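Local coordinates for trans-4-hydroxy-L-proline dehydratase (Clostridioides difficile 70-100-2010, PDB 6VXC), which catalyses the radical-based dehydration of trans-4-hydroxy-L-proline to (S)-1-pyrroline-5-carboxylate, a step in anaerobic hydroxyproline breakdown, at residues L258-I261 and A262-D266; Q798-I801 and I802-E806; P158-L161 and A162-A166; I140-W143 and K144-T148. All blocks are in the same frame, centred on the assembly; numbering follows the deposited sequence.

Interaction 1: L258-I261 and A262-D266; sequences LLLI and AETCD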
loop_
_atom_site.group_PDB
_atom_site.type_symbol
_atom_site.label_atom_id
_atom_site.label_comp_id
_atom_site.label_asym_id
_atom_site.label_seq_id
_atom_site.Cartn_x
_atom_site.Cartn_y
_atom_site.Cartn_z
ATOM N N LEU A 258 -3.843 32.925 -9.562
ATOM C CA LEU A 258 -2.640 33.070 -8.745
ATOM C C LEU A 258 -2.931 33.829 -7.455
ATOM O O LEU A 258 -2.411 33.484 -6.386
ATOM C CB LEU A 258 -1.553 33.773 -9.554
ATOM C CG LEU A 258 -0.999 32.916 -10.687
ATOM C CD1 LEU A 258 -0.243 33.774 -11.666
ATOM C CD2 LEU A 258 -0.093 31.822 -10.117
ATOM N N LEU A 259 -3.766 34.861 -7.531
ATOM C CA LEU A 259 -4.119 35.597 -6.326
ATOM C C LEU A 259 -4.954 34.735 -5.390
ATOM O O LEU A 259 -4.830 34.839 -4.168
ATOM C CB LEU A 259 -4.872 36.871 -6.704
ATOM C CG LEU A 259 -4.045 37.976 -7.384
ATOM C CD1 LEU A 259 -4.891 39.204 -7.709
ATOM C CD2 LEU A 259 -2.828 38.365 -6.574
ATOM N N LEU A 260 -5.797 33.866 -5.946
ATOM C CA LEU A 260 -6.542 32.939 -5.106
ATOM C C LEU A 260 -5.611 31.943 -4.427
ATOM O O LEU A 260 -5.790 31.629 -3.248
ATOM C CB LEU A 260 -7.595 32.210 -5.934
ATOM C CG LEU A 260 -8.356 31.103 -5.206
ATOM C CD1 LEU A 260 -9.061 31.626 -3.958
ATOM C CD2 LEU A 260 -9.345 30.486 -6.165
ATOM N N ILE A 261 -4.606 31.451 -5.149
ATOM C CA ILE A 261 -3.627 30.552 -4.542
ATOM C C ILE A 261 -2.943 31.233 -3.366
ATOM O O ILE A 261 -2.864 30.679 -2.261
ATOM C CB ILE A 261 -2.602 30.082 -5.587
ATOM C CG1 ILE A 261 -3.276 29.176 -6.616
ATOM C CG2 ILE A 261 -1.457 29.337 -4.906
ATOM C CD1 ILE A 261 -2.391 28.856 -7.801
ATOM N N ALA A 262 -2.484 32.468 -3.577
ATOM C CA ALA A 262 -1.789 33.196 -2.525
ATOM C C ALA A 262 -2.678 33.383 -1.305
ATOM O O ALA A 262 -2.234 33.159 -0.178
ATOM C CB ALA A 262 -1.298 34.541 -3.061
ATOM N N GLU A 263 -3.947 33.763 -1.508
ATOM C CA GLU A 263 -4.888 33.896 -0.389
ATOM C C GLU A 263 -5.084 32.579 0.355
ATOM O O GLU A 263 -5.257 32.565 1.578
ATOM C CB GLU A 263 -6.253 34.389 -0.878
ATOM C CG GLU A 263 -6.358 35.866 -1.200
ATOM C CD GLU A 263 -7.585 36.190 -2.063
ATOM O OE1 GLU A 263 -7.579 37.263 -2.709
ATOM O OE2 GLU A 263 -8.556 35.390 -2.067
ATOM N N THR A 264 -5.144 31.471 -0.375
ATOM C CA THR A 264 -5.320 30.182 0.278
ATOM C C THR A 264 -4.110 29.845 1.138
ATOM O O THR A 264 -4.257 29.396 2.278
ATOM C CB THR A 264 -5.582 29.120 -0.789
ATOM O OG1 THR A 264 -6.721 29.513 -1.565
ATOM C CG2 THR A 264 -5.809 27.735 -0.183
ATOM N N CYS A 265 -2.912 30.079 0.608
ATOM C CA CYS A 265 -1.674 29.802 1.327
ATOM C C CYS A 265 -1.396 30.805 2.452
ATOM O O CYS A 265 -0.591 30.508 3.341
ATOM C CB CYS A 265 -0.515 29.765 0.327
ATOM S SG CYS A 265 -0.694 28.472 -0.959
ATOM N N ASP A 266 -2.034 31.984 2.437
ATOM C CA ASP A 266 -1.991 32.861 3.604
ATOM C C ASP A 266 -2.630 32.198 4.808
ATOM O O ASP A 266 -2.310 32.540 5.952
ATOM C CB ASP A 266 -2.732 34.177 3.343
ATOM C CG ASP A 266 -1.983 35.116 2.431
ATOM O OD1 ASP A 266 -0.763 34.944 2.243
ATOM O OD2 ASP A 266 -2.632 36.048 1.901
#

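Interaction 2: Q798-I801 and I802-E806; sequences QDEI and IGRTE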
loop_
_atom_site.group_PDB
_atom_site.type_symbol
_atom_site.label_atom_id
_atom_site.label_comp_id
_atom_site.label_asym_id
_atom_site.label_seq_id
_atom_site.Cartn_x
_atom_site.Cartn_y
_atom_site.Cartn_z
ATOM N N GLN A 798 1.325 -10.157 -16.755
ATOM C CA GLN A 798 0.256 -10.096 -17.742
ATOM C C GLN A 798 -0.427 -11.447 -17.899
ATOM O O GLN A 798 -1.662 -11.541 -17.888
ATOM C CB GLN A 798 0.808 -9.635 -19.088
ATOM C CG GLN A 798 1.264 -8.199 -19.124
ATOM C CD GLN A 798 1.830 -7.842 -20.486
ATOM O OE1 GLN A 798 2.103 -8.728 -21.295
ATOM N NE2 GLN A 798 1.990 -6.544 -20.754
ATOM N N ASP A 799 0.370 -12.508 -18.062
ATOM C CA ASP A 799 -0.196 -13.839 -18.231
ATOM C C ASP A 799 -0.900 -14.331 -16.971
ATOM O O ASP A 799 -1.834 -15.134 -17.063
ATOM C CB ASP A 799 0.899 -14.828 -18.653
ATOM C CG ASP A 799 1.365 -14.609 -20.099
ATOM O OD1 ASP A 799 0.708 -13.837 -20.826
ATOM O OD2 ASP A 799 2.377 -15.217 -20.500
ATOM N N GLU A 800 -0.447 -13.911 -15.788
ATOM C CA GLU A 800 -1.162 -14.273 -14.570
ATOM C C GLU A 800 -2.577 -13.701 -14.608
ATOM O O GLU A 800 -3.561 -14.425 -14.421
ATOM C CB GLU A 800 -0.378 -13.775 -13.344
ATOM C CG GLU A 800 -0.891 -14.257 -11.975
ATOM C CD GLU A 800 -2.037 -13.392 -11.411
ATOM O OE1 GLU A 800 -3.167 -13.892 -11.281
ATOM O OE2 GLU A 800 -1.802 -12.210 -11.093
ATOM N N ILE A 801 -2.694 -12.418 -14.950
ATOM C CA ILE A 801 -3.999 -11.750 -14.997
ATOM C C ILE A 801 -4.908 -12.396 -16.038
ATOM O O ILE A 801 -6.094 -12.639 -15.784
ATOM C CB ILE A 801 -3.808 -10.247 -15.275
ATOM C CG1 ILE A 801 -3.121 -9.580 -14.074
ATOM C CG2 ILE A 801 -5.157 -9.571 -15.673
ATOM C CD1 ILE A 801 -2.557 -8.228 -14.356
ATOM N N ILE A 802 -4.363 -12.691 -17.219
ATOM C CA ILE A 802 -5.140 -13.312 -18.285
ATOM C C ILE A 802 -5.637 -14.695 -17.878
ATOM O O ILE A 802 -6.687 -15.147 -18.346
ATOM C CB ILE A 802 -4.298 -13.396 -19.576
ATOM C CG1 ILE A 802 -4.002 -11.996 -20.122
ATOM C CG2 ILE A 802 -5.008 -14.264 -20.602
ATOM C CD1 ILE A 802 -2.927 -11.952 -21.209
ATOM N N GLY A 803 -4.867 -15.409 -17.059
ATOM C CA GLY A 803 -5.232 -16.736 -16.612
ATOM C C GLY A 803 -6.249 -16.779 -15.497
ATOM O O GLY A 803 -6.739 -17.866 -15.178
ATOM N N ARG A 804 -6.603 -15.631 -14.917
ATOM C CA ARG A 804 -7.603 -15.633 -13.857
ATOM C C ARG A 804 -8.950 -16.084 -14.421
ATOM O O ARG A 804 -9.244 -15.901 -15.600
ATOM C CB ARG A 804 -7.707 -14.250 -13.202
ATOM C CG ARG A 804 -6.434 -13.803 -12.490
ATOM C CD ARG A 804 -6.557 -12.388 -11.934
ATOM N NE ARG A 804 -5.296 -11.863 -11.410
ATOM C CZ ARG A 804 -5.142 -10.627 -10.938
ATOM N NH1 ARG A 804 -6.168 -9.778 -10.917
ATOM N NH2 ARG A 804 -3.962 -10.235 -10.483
ATOM N N THR A 805 -9.750 -16.729 -13.580
ATOM C CA THR A 805 -10.976 -17.366 -14.052
ATOM C C THR A 805 -11.973 -16.334 -14.566
ATOM O O THR A 805 -12.273 -15.358 -13.884
ATOM C CB THR A 805 -11.587 -18.194 -12.933
ATOM O OG1 THR A 805 -10.591 -19.095 -12.440
ATOM C CG2 THR A 805 -12.785 -19.009 -13.460
ATOM N N GLU A 806 -12.476 -16.538 -15.782
ATOM C CA GLU A 806 -13.487 -15.630 -16.317
ATOM C C GLU A 806 -14.850 -16.099 -15.811
ATOM O O GLU A 806 -15.358 -17.130 -16.246
ATOM C CB GLU A 806 -13.426 -15.564 -17.844
ATOM C CG GLU A 806 -14.332 -14.467 -18.451
ATOM C CD GLU A 806 -14.177 -14.308 -19.973
ATOM O OE1 GLU A 806 -13.618 -13.287 -20.437
ATOM O OE2 GLU A 806 -14.628 -15.206 -20.699
#

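Interaction 3: P158-L161 and A162-A166; sequences PEWL and AAYEA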
loop_
_atom_site.group_PDB
_atom_site.type_symbol
_atom_site.label_atom_id
_atom_site.label_comp_id
_atom_site.label_asym_id
_atom_site.label_seq_id
_atom_site.Cartn_x
_atom_site.Cartn_y
_atom_site.Cartn_z
ATOM N N PRO A 158 22.907 -14.592 9.576
ATOM C CA PRO A 158 23.079 -15.363 8.337
ATOM C C PRO A 158 21.853 -16.178 7.963
ATOM O O PRO A 158 21.606 -16.391 6.771
ATOM C CB PRO A 158 24.282 -16.272 8.642
ATOM C CG PRO A 158 24.510 -16.185 10.089
ATOM C CD PRO A 158 23.937 -14.900 10.581
ATOM N N GLU A 159 21.080 -16.647 8.941
ATOM C CA GLU A 159 19.846 -17.360 8.627
ATOM C C GLU A 159 18.825 -16.450 7.938
ATOM O O GLU A 159 18.130 -16.882 7.012
ATOM C CB GLU A 159 19.250 -17.976 9.896
ATOM C CG GLU A 159 20.032 -19.128 10.515
ATOM C CD GLU A 159 21.184 -18.702 11.431
ATOM O OE1 GLU A 159 21.446 -17.497 11.624
ATOM O OE2 GLU A 159 21.834 -19.611 11.968
ATOM N N TRP A 160 18.688 -15.211 8.418
ATOM C CA TRP A 160 17.829 -14.203 7.783
ATOM C C TRP A 160 18.292 -13.899 6.364
ATOM O O TRP A 160 17.482 -13.822 5.432
ATOM C CB TRP A 160 17.839 -12.924 8.626
ATOM C CG TRP A 160 16.845 -11.833 8.248
ATOM C CD1 TRP A 160 15.676 -11.546 8.892
ATOM C CD2 TRP A 160 16.947 -10.890 7.170
ATOM N NE1 TRP A 160 15.039 -10.492 8.286
ATOM C CE2 TRP A 160 15.796 -10.071 7.224
ATOM C CE3 TRP A 160 17.888 -10.662 6.162
ATOM C CZ2 TRP A 160 15.567 -9.039 6.309
ATOM C CZ3 TRP A 160 17.660 -9.639 5.248
ATOM C CH2 TRP A 160 16.504 -8.844 5.324
ATOM N N LEU A 161 19.595 -13.668 6.195
ATOM C CA LEU A 161 20.128 -13.333 4.879
ATOM C C LEU A 161 19.923 -14.477 3.897
ATOM O O LEU A 161 19.624 -14.248 2.726
ATOM C CB LEU A 161 21.614 -12.964 4.986
ATOM C CG LEU A 161 21.887 -11.622 5.678
ATOM C CD1 LEU A 161 23.326 -11.507 6.189
ATOM C CD2 LEU A 161 21.571 -10.463 4.731
ATOM N N ALA A 162 20.098 -15.714 4.347
ATOM C CA ALA A 162 19.870 -16.844 3.454
ATOM C C ALA A 162 18.400 -16.937 3.055
ATOM O O ALA A 162 18.081 -17.115 1.873
ATOM C CB ALA A 162 20.343 -18.138 4.112
ATOM N N ALA A 163 17.498 -16.793 4.023
ATOM C CA ALA A 163 16.072 -16.873 3.730
ATOM C C ALA A 163 15.636 -15.724 2.830
ATOM O O ALA A 163 14.949 -15.935 1.830
ATOM C CB ALA A 163 15.282 -16.884 5.039
ATOM N N TYR A 164 16.082 -14.507 3.141
ATOM C CA TYR A 164 15.782 -13.353 2.299
ATOM C C TYR A 164 16.260 -13.574 0.868
ATOM O O TYR A 164 15.488 -13.435 -0.093
ATOM C CB TYR A 164 16.422 -12.103 2.925
ATOM C CG TYR A 164 16.465 -10.863 2.053
ATOM C CD1 TYR A 164 15.316 -10.116 1.794
ATOM C CD2 TYR A 164 17.673 -10.405 1.537
ATOM C CE1 TYR A 164 15.372 -8.977 1.012
ATOM C CE2 TYR A 164 17.744 -9.267 0.767
ATOM C CZ TYR A 164 16.597 -8.558 0.503
ATOM O OH TYR A 164 16.712 -7.434 -0.276
ATOM N N GLU A 165 17.514 -14.000 0.714
ATOM C CA GLU A 165 18.075 -14.199 -0.618
ATOM C C GLU A 165 17.364 -15.305 -1.378
ATOM O O GLU A 165 17.308 -15.262 -2.609
ATOM C CB GLU A 165 19.566 -14.502 -0.511
ATOM C CG GLU A 165 20.388 -13.274 -0.313
ATOM C CD GLU A 165 21.806 -13.603 0.077
ATOM O OE1 GLU A 165 22.184 -14.797 -0.018
ATOM O OE2 GLU A 165 22.531 -12.674 0.492
ATOM N N ALA A 166 16.828 -16.300 -0.675
ATOM C CA ALA A 166 16.126 -17.417 -1.302
ATOM C C ALA A 166 14.669 -17.120 -1.653
ATOM O O ALA A 166 14.011 -17.968 -2.257
ATOM C CB ALA A 166 16.162 -18.633 -0.378
#

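Interaction 4: I140-W143 and K144-T148; sequences IPFW and KKRQT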
loop_
_atom_site.group_PDB
_atom_site.type_symbol
_atom_site.label_atom_id
_atom_site.label_comp_id
_atom_site.label_asym_id
_atom_site.label_seq_id
_atom_site.Cartn_x
_atom_site.Cartn_y
_atom_site.Cartn_z
ATOM N N ILE A 140 26.865 10.086 -2.642
ATOM C CA ILE A 140 27.464 8.807 -2.248
ATOM C C ILE A 140 28.574 8.984 -1.219
ATOM O O ILE A 140 28.570 8.263 -0.208
ATOM C CB ILE A 140 27.939 8.041 -3.495
ATOM C CG1 ILE A 140 26.737 7.540 -4.291
ATOM C CG2 ILE A 140 28.854 6.891 -3.113
ATOM C CD1 ILE A 140 27.122 6.740 -5.486
ATOM N N PRO A 141 29.535 9.901 -1.397
ATOM C CA PRO A 141 30.609 10.029 -0.406
ATOM C C PRO A 141 30.095 10.333 0.982
ATOM O O PRO A 141 30.720 9.914 1.960
ATOM C CB PRO A 141 31.465 11.169 -0.969
ATOM C CG PRO A 141 31.172 11.178 -2.419
ATOM C CD PRO A 141 29.729 10.825 -2.525
ATOM N N PHE A 142 28.970 11.036 1.112
ATOM C CA PHE A 142 28.454 11.355 2.437
ATOM C C PHE A 142 27.504 10.286 2.977
ATOM O O PHE A 142 27.596 9.925 4.154
ATOM C CB PHE A 142 27.763 12.723 2.413
ATOM C CG PHE A 142 27.322 13.200 3.769
ATOM C CD1 PHE A 142 28.192 13.889 4.598
ATOM C CD2 PHE A 142 26.040 12.944 4.221
ATOM C CE1 PHE A 142 27.796 14.310 5.852
ATOM C CE2 PHE A 142 25.631 13.366 5.482
ATOM C CZ PHE A 142 26.513 14.055 6.297
ATOM N N TRP A 143 26.608 9.750 2.146
ATOM C CA TRP A 143 25.505 8.932 2.642
ATOM C C TRP A 143 25.731 7.430 2.541
ATOM O O TRP A 143 25.023 6.680 3.215
ATOM C CB TRP A 143 24.203 9.276 1.905
ATOM C CG TRP A 143 23.699 10.613 2.277
ATOM C CD1 TRP A 143 23.844 11.775 1.571
ATOM C CD2 TRP A 143 22.985 10.952 3.466
ATOM N NE1 TRP A 143 23.258 12.809 2.245
ATOM C CE2 TRP A 143 22.721 12.333 3.411
ATOM C CE3 TRP A 143 22.535 10.220 4.568
ATOM C CZ2 TRP A 143 22.030 12.995 4.413
ATOM C CZ3 TRP A 143 21.856 10.879 5.565
ATOM C CH2 TRP A 143 21.612 12.252 5.483
ATOM N N LYS A 144 26.690 6.965 1.746
ATOM C CA LYS A 144 26.866 5.517 1.600
ATOM C C LYS A 144 27.077 4.835 2.951
ATOM O O LYS A 144 26.561 3.738 3.184
ATOM C CB LYS A 144 28.030 5.226 0.656
ATOM C CG LYS A 144 28.318 3.758 0.375
ATOM C CD LYS A 144 29.372 3.646 -0.732
ATOM C CE LYS A 144 29.696 2.204 -1.087
ATOM N NZ LYS A 144 30.152 1.474 0.131
ATOM N N LYS A 145 27.844 5.453 3.851
ATOM C CA LYS A 145 28.052 4.845 5.158
ATOM C C LYS A 145 26.938 5.184 6.143
ATOM O O LYS A 145 26.871 4.568 7.210
ATOM C CB LYS A 145 29.406 5.275 5.749
ATOM C CG LYS A 145 29.453 6.725 6.215
ATOM C CD LYS A 145 30.814 7.070 6.785
ATOM C CE LYS A 145 30.889 8.521 7.212
ATOM N NZ LYS A 145 32.278 8.930 7.582
ATOM N N ARG A 146 26.063 6.134 5.814
ATOM C CA ARG A 146 25.013 6.550 6.732
ATOM C C ARG A 146 23.655 5.907 6.456
ATOM O O ARG A 146 22.835 5.824 7.370
ATOM C CB ARG A 146 24.867 8.077 6.702
ATOM C CG ARG A 146 26.037 8.820 7.338
ATOM C CD ARG A 146 25.859 10.333 7.243
ATOM N NE ARG A 146 26.778 11.048 8.128
ATOM C CZ ARG A 146 28.034 11.377 7.837
ATOM N NH1 ARG A 146 28.549 11.079 6.658
ATOM N NH2 ARG A 146 28.775 12.020 8.743
ATOM N N GLN A 147 23.410 5.435 5.241
ATOM C CA GLN A 147 22.091 4.930 4.864
ATOM C C GLN A 147 21.604 3.825 5.795
ATOM O O GLN A 147 22.363 2.939 6.189
ATOM C CB GLN A 147 22.148 4.403 3.435
ATOM C CG GLN A 147 23.198 3.324 3.236
ATOM C CD GLN A 147 23.278 2.865 1.790
ATOM O OE1 GLN A 147 22.251 2.677 1.133
ATOM N NE2 GLN A 147 24.504 2.715 1.274
ATOM N N THR A 148 20.308 3.852 6.123
ATOM C CA THR A 148 19.774 2.823 7.011
ATOM C C THR A 148 19.815 1.436 6.382
ATOM O O THR A 148 19.830 0.447 7.113
ATOM C CB THR A 148 18.327 3.128 7.432
ATOM O OG1 THR A 148 17.518 3.329 6.271
ATOM C CG2 THR A 148 18.257 4.355 8.341
HETATM O O HOH W 1 29.975 7.347 3.137
#

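Interaction 1: L258-I261 and A262-D266
L260 and T264 meet across one turn of the alpha-helix 252-267, where the threonine hydroxyl folds back onto the backbone carbonyl four residues earlier, a common intrahelical bond of serine and threonine. The polar part centres on that carbonyl. L260 O takes the ordinary helical bond from T264 N at 2.9 Å and a second from T264 OG1, also at 2.9 Å. The two donors come from opposite faces of the peptide plane, the hydroxyl standing 35° out of it, so the oxygen is gripped from both sides. The torsion of T264 explains this: with chi1 at -57° OG1 lies beside its own backbone N, facing the preceding turn, where L260 O lies, and CG2 takes the position anti to that N. Regular i to i+4 bonds flank the pair, from A262 N to L258 O, E263 N to L259 O and C265 N to I261 O.

Van der Waals contacts are lighter. L260 passes T264 at a slant, its CD1 4.0 Å from OG1, while the apolar pair is I261 and C265, with CG2 4.1 Å from SG. Outside the turn, T264 packs on Q278 and Q281 and C265 on F285, all of helix 276-293; A262 faces A242 and R243 of helix 214-248. On the exposed flank, the extended E263 side chain runs over the end of the L259 carbonyl, with CG 3.5 Å from L259 O.

Interaction 2: Q798-I801 and I802-E806
E800 and R804 are brought together by a bent glutamate and an extended arginine. E800 sends CG anti to its backbone N (chi1 -171°) and then bends at chi2 (-84°), which turns the carboxylate to face R804; R804 runs extended from CG to NE, so its guanidinium comes back alongside. The grip is side-on and two-pronged: R804 NE bonds E800 OE1 at 2.9 Å and R804 NH2 bonds E800 OE2 at 3.0 Å. Both oxygens are met on the syn side, and the planes of the two groups are only 28° apart. Each bond is nearly straight, and both oxygens lie close to the guanidinium plane, an arrangement that fixes the rotation of both groups.

I801 CG1 lies over one guanidinium face, toward its rim, 3.7 Å from R804 NH2. This is the C-terminal end of helix 795-803, in the glycine radical domain of this glycyl radical enzyme. Here G803 N bonds D799 O at 3.0 Å and E800 O weakly, and R804 N bonds I801 O at 3.2 Å as the chain leaves the helix.

The ion pair is buried and shared. K696 forms a second salt bridge to E800 OE1, H668 hydrogen-bonds OE2, and R804 NH2 also reaches V783 O; the positive charges of K696 and R804 would be expected to stabilise the ionised carboxylate. The R804 side chain lies about 11 Å from that of C454, the probable cysteine radical site by similarity. I802, meanwhile, packs on L766 and L767 of helix 763-771, with its CG1 3.3 Å from Q798 O.

Interaction 3: P158-L161 and A162-A166
W160 and Y164 form an aromatic pair one turn apart on the short helix 158-166, within the part of the chain related to pyruvate formate lyase. The rings are near parallel, their planes at 24°, but slid so far along that they barely overlap, with 5.0 Å between the tyrosine centroid and that of the six-membered indole ring. Much of the touching is therefore done by the tyrosine's methylene: Y164 CB sits over the indole face in a CH-pi contact, 4.0 Å from the six-membered centroid. CB is 3.6 Å from W160 CZ3, and W160 CH2 in turn stands over one face of the phenol ring, toward its rim. Both side chains leave the helix with CG anti to the backbone N (chi1 -171° for W160, 168° for Y164), so the indole reaches forward over the first atoms of the tyrosine side chain, CB and CG.

The backbone beneath is regular. Y164 N bonds W160 O at 2.8 Å, tying together the residues whose rings meet, and E165 N bonds L161 O at 2.9 Å.

Beyond the pair, F169 meets W160 edge-to-face, and the Y164 hydroxyl is hydrogen-bonded to E174. W160 and A163 pack on I523 and M520 of the long helix 506-538, while L161 and Y164 touch I153 and R149 of helix 148-155, so this short helix touches both.

Interaction 4: I140-W143 and K144-T148
F142 and R146 meet where helix 129-143 runs out: K144 N still makes the helical bond to I140 O at 3.0 Å, but beyond it W143 O takes both R146 N and Q147 N, each at 2.9 Å, as the chain turns out of the helix. The central side-chain contact is a cation-pi stack. The guanidinium of R146 lies flat on the F142 ring, planes 2° apart, with CZ 3.8 Å from the ring centroid. F142 holds two parts of the arginine at once, because R146 NH1 also donates to the F142 backbone O at 2.9 Å, with that oxygen in the guanidinium plane. Face and edge of the cation are thus engaged by one residue, which limits both its tilt and its rotation. R146 runs extended from CG to NE and turns only at chi4 (85°), swinging the guanidinium flat over the phenyl.

R146 NH2 carries on to a salt bridge with E59, while F142 leans on T52, Y55 and K56 of helix 46-58. W143, whose NE1 bonds T52 OG1, brings CE3 to within 3.8 Å of R146 CB. A water bridges the turn, donating to P141 O and accepting from K145 N.

Further along the turn, Q147 NE2 bonds K144 O at 3.0 Å, in the plane of that carbonyl, and Q147 OE1 accepts from C108 N. Q147 is the N-cap residue of helix 148-155, so the whole is a tight helix-to-helix connection, with the arginine stacked back onto the helix just finished.

In the fold
All four contacts are local, so none closes a long loop, and they follow one another along the chain without nesting or crossing. Interaction 4 comes first, at the turn from helix 129-143 into helix 148-155, against helix 46-58. Interaction 3 follows on the next helix, 158-166, which reaches across to helix 506-538; the centres of interactions 3 and 4 are about 24 Å apart. Interaction 1 lies on helix 252-267 between helices 214-248 and 276-293, across the chain's centre from interaction 3. Interaction 2 comes near the C terminus, in the glycine radical part, and packs against helix 763-771 and strand 755-759. No two of the four touch.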